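Local coordinates for protein thiosulfate reductase (Thermus thermophilus, PDB 2VPZ) that probably reduces sulfur compounds such as polysulfide or thiosulfate, using a molybdenum–bis(molybdopterin guanine dinucleotide) cofactor and a [4Fe-4S] cluster, at residues Thr297-Glu302 / Val311-Ala316. Residues are numbered along the deposited sequence; the frame is centred on the assembly and turned at random.
Sequences TPEWAE and VIREVA
Glu299 and Arg313 form a salt bridge between two helices, with NH2 of Arg313 donating to OE2 of Glu299. The carboxylate and guanidinium planes are 21° apart, and OE2 lies at the guanidinium edge, near its plane. The modelled separation of 2.3 Å between Arg313 NH2 and Glu299 OE2 is too short to be taken literally, which leaves the bond length doubtful. Over one face of the same guanidinium sits the Pro298 ring, with CG 3.7 Å from Arg313 NH2 and displaced toward the rim; the Arg313 chain, extended from CG to NE, crosses the proline at about a right angle. Thr297 is the N-cap of helix 298-305: its OG1 accepts from Glu299 N at 3.1 Å, while its carbonyl O takes Ala301 N. Consecutive helices 298-305 and 309-320 of the molybdopterin oxidoreductase region, joined by a short connection away from the cofactors, run at 122° between the N-to-C directions of the segments in contact. Glu302 OE2 accepts a weak hydrogen bond from Ala309 N, at the start of the second helix. Beside the ion pair, Ile312 supplies the apolar part of the contact: its extended chi2 (-178°) carries CD1 to Ala301 CB, 3.6 Å away. That methyl also lies 3.9 Å from Glu302 N, whose hydrogen goes to Pro298 O.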
ATOM      1  N   THR A 297     -31.169  15.731  28.144  1.00 60.97           N
ATOM      2  CA  THR A 297     -30.740  14.365  27.844  1.00 60.98           C
ATOM      3  C   THR A 297     -30.178  14.147  26.425  1.00 60.04           C
ATOM      4  O   THR A 297     -30.370  15.004  25.542  1.00 59.79           O
ATOM      5  CB  THR A 297     -31.963  13.386  28.028  1.00 62.01           C
ATOM      6  OG1 THR A 297     -31.824  12.242  27.192  1.00 64.19           O
ATOM      7  CG2 THR A 297     -33.286  14.118  27.697  1.00 62.42           C
ATOM      8  N   PRO A 298     -29.388  13.052  26.208  1.00 58.77           N
ATOM      9  CA  PRO A 298     -28.858  12.819  24.860  1.00 57.85           C
ATOM     10  C   PRO A 298     -30.005  12.817  23.785  1.00 57.96           C
ATOM     11  O   PRO A 298     -29.744  13.065  22.609  1.00 59.01           O
ATOM     12  CB  PRO A 298     -28.196  11.452  24.974  1.00 57.47           C
ATOM     13  CG  PRO A 298     -27.634  11.436  26.394  1.00 56.52           C
ATOM     14  CD  PRO A 298     -28.559  12.362  27.215  1.00 57.86           C
ATOM     15  N   GLU A 299     -31.255  12.510  24.165  1.00 57.86           N
ATOM     16  CA  GLU A 299     -32.361  12.529  23.179  1.00 57.88           C
ATOM     17  C   GLU A 299     -32.842  13.990  22.952  1.00 57.44           C
ATOM     18  O   GLU A 299     -33.223  14.353  21.835  1.00 57.43           O
ATOM     19  CB  GLU A 299     -33.543  11.598  23.548  1.00 58.50           C
ATOM     20  CG  GLU A 299     -33.314  10.540  24.661  1.00 59.58           C
ATOM     21  CD  GLU A 299     -32.380   9.376  24.276  1.00 60.76           C
ATOM     22  OE1 GLU A 299     -32.623   8.707  23.240  1.00 61.57           O
ATOM     23  OE2 GLU A 299     -31.421   9.127  25.034  1.00 60.22           O
ATOM     24  N   TRP A 300     -32.825  14.821  23.992  1.00 56.98           N
ATOM     25  CA  TRP A 300     -33.175  16.255  23.845  1.00 56.55           C
ATOM     26  C   TRP A 300     -32.084  16.945  22.948  1.00 57.23           C
ATOM     27  O   TRP A 300     -32.418  17.755  22.070  1.00 57.47           O
ATOM     28  CB  TRP A 300     -33.234  16.947  25.226  1.00 55.17           C
ATOM     29  CG  TRP A 300     -33.179  18.489  25.179  1.00 53.11           C
ATOM     30  CD1 TRP A 300     -34.224  19.350  24.979  1.00 52.41           C
ATOM     31  CD2 TRP A 300     -32.003  19.321  25.327  1.00 51.69           C
ATOM     32  NE1 TRP A 300     -33.773  20.654  24.998  1.00 51.72           N
ATOM     33  CE2 TRP A 300     -32.420  20.667  25.217  1.00 50.60           C
ATOM     34  CE3 TRP A 300     -30.642  19.053  25.560  1.00 50.08           C
ATOM     35  CZ2 TRP A 300     -31.514  21.760  25.310  1.00 49.10           C
ATOM     36  CZ3 TRP A 300     -29.730  20.141  25.654  1.00 49.46           C
ATOM     37  CH2 TRP A 300     -30.186  21.475  25.535  1.00 48.55           C
ATOM     38  N   ALA A 301     -30.806  16.602  23.166  1.00 58.45           N
ATOM     39  CA  ALA A 301     -29.640  17.130  22.420  1.00 58.38           C
ATOM     40  C   ALA A 301     -29.605  16.761  20.929  1.00 58.23           C
ATOM     41  O   ALA A 301     -29.407  17.617  20.070  1.00 58.21           O
ATOM     42  CB  ALA A 301     -28.300  16.673  23.097  1.00 58.02           C
ATOM     43  N   GLU A 302     -29.797  15.487  20.628  1.00 59.06           N
ATOM     44  CA  GLU A 302     -29.799  14.966  19.249  1.00 60.68           C
ATOM     45  C   GLU A 302     -30.778  15.662  18.273  1.00 60.72           C
ATOM     46  O   GLU A 302     -30.616  15.661  17.044  1.00 61.02           O
ATOM     47  CB  GLU A 302     -30.121  13.459  19.268  1.00 61.83           C
ATOM     48  CG  GLU A 302     -31.119  13.000  18.204  1.00 64.81           C
ATOM     49  CD  GLU A 302     -31.104  11.495  17.961  1.00 66.98           C
ATOM     50  OE1 GLU A 302     -30.885  11.103  16.798  1.00 69.32           O
ATOM     51  OE2 GLU A 302     -31.311  10.722  18.925  1.00 68.34           O
ATOM     52  N   VAL A 311     -24.046   8.195  19.951  1.00 54.09           N
ATOM     53  CA  VAL A 311     -22.776   8.901  19.818  1.00 52.67           C
ATOM     54  C   VAL A 311     -22.614   9.890  21.005  1.00 52.28           C
ATOM     55  O   VAL A 311     -21.567   9.884  21.643  1.00 52.52           O
ATOM     56  CB  VAL A 311     -22.695   9.656  18.449  1.00 52.30           C
ATOM     57  CG1 VAL A 311     -21.410  10.520  18.374  1.00 51.68           C
ATOM     58  CG2 VAL A 311     -22.736   8.644  17.307  1.00 52.21           C
ATOM     59  N   ILE A 312     -23.622  10.702  21.346  1.00 51.92           N
ATOM     60  CA  ILE A 312     -23.478  11.636  22.491  1.00 52.01           C
ATOM     61  C   ILE A 312     -23.108  10.936  23.828  1.00 52.89           C
ATOM     62  O   ILE A 312     -22.257  11.417  24.592  1.00 52.88           O
ATOM     63  CB  ILE A 312     -24.746  12.543  22.676  1.00 50.43           C
ATOM     64  CG1 ILE A 312     -24.984  13.339  21.381  1.00 49.68           C
ATOM     65  CG2 ILE A 312     -24.584  13.413  23.961  1.00 49.17           C
ATOM     66  CD1 ILE A 312     -26.151  14.330  21.345  1.00 46.28           C
ATOM     67  N   ARG A 313     -23.744   9.794  24.071  1.00 53.48           N
ATOM     68  CA  ARG A 313     -23.508   8.912  25.223  1.00 54.90           C
ATOM     69  C   ARG A 313     -22.106   8.277  25.232  1.00 55.14           C
ATOM     70  O   ARG A 313     -21.375   8.362  26.231  1.00 55.84           O
ATOM     71  CB  ARG A 313     -24.528   7.782  25.261  1.00 56.19           C
ATOM     72  CG  ARG A 313     -25.601   8.040  26.236  1.00 57.02           C
ATOM     73  CD  ARG A 313     -26.503   6.883  26.533  1.00 57.46           C
ATOM     74  NE  ARG A 313     -27.748   7.505  26.914  1.00 57.97           N
ATOM     75  CZ  ARG A 313     -28.756   7.727  26.090  1.00 58.46           C
ATOM     76  NH1 ARG A 313     -28.679   7.332  24.826  1.00 58.29           N
ATOM     77  NH2 ARG A 313     -29.796   8.433  26.511  1.00 58.90           N
ATOM     78  N   GLU A 314     -21.768   7.607  24.134  1.00 55.30           N
ATOM     79  CA  GLU A 314     -20.461   6.960  23.937  1.00 56.42           C
ATOM     80  C   GLU A 314     -19.305   7.955  24.159  1.00 56.57           C
ATOM     81  O   GLU A 314     -18.336   7.633  24.856  1.00 57.29           O
ATOM     82  CB  GLU A 314     -20.357   6.345  22.530  1.00 58.01           C
ATOM     83  CG  GLU A 314     -20.722   4.857  22.408  1.00 61.27           C
ATOM     84  CD  GLU A 314     -20.940   4.361  20.952  1.00 63.69           C
ATOM     85  OE1 GLU A 314     -20.166   4.744  20.036  1.00 64.39           O
ATOM     86  OE2 GLU A 314     -21.891   3.567  20.749  1.00 64.58           O
ATOM     87  N   VAL A 315     -19.380   9.150  23.581  1.00 54.48           N
ATOM     88  CA  VAL A 315     -18.311  10.121  23.799  1.00 53.03           C
ATOM     89  C   VAL A 315     -18.148  10.498  25.290  1.00 52.96           C
ATOM     90  O   VAL A 315     -17.020  10.555  25.764  1.00 53.30           O
ATOM     91  CB  VAL A 315     -18.477  11.401  22.890  1.00 52.77           C
ATOM     92  CG1 VAL A 315     -17.406  12.481  23.246  1.00 50.65           C
ATOM     93  CG2 VAL A 315     -18.339  10.990  21.427  1.00 51.22           C
ATOM     94  N   ALA A 316     -19.218  10.723  26.050  1.00 53.17           N
ATOM     95  CA  ALA A 316     -19.043  11.039  27.479  1.00 53.89           C
ATOM     96  C   ALA A 316     -18.490   9.857  28.308  1.00 55.22           C
ATOM     97  O   ALA A 316     -17.724  10.069  29.254  1.00 55.47           O
ATOM     98  CB  ALA A 316     -20.361  11.533  28.113  1.00 52.62           C
TER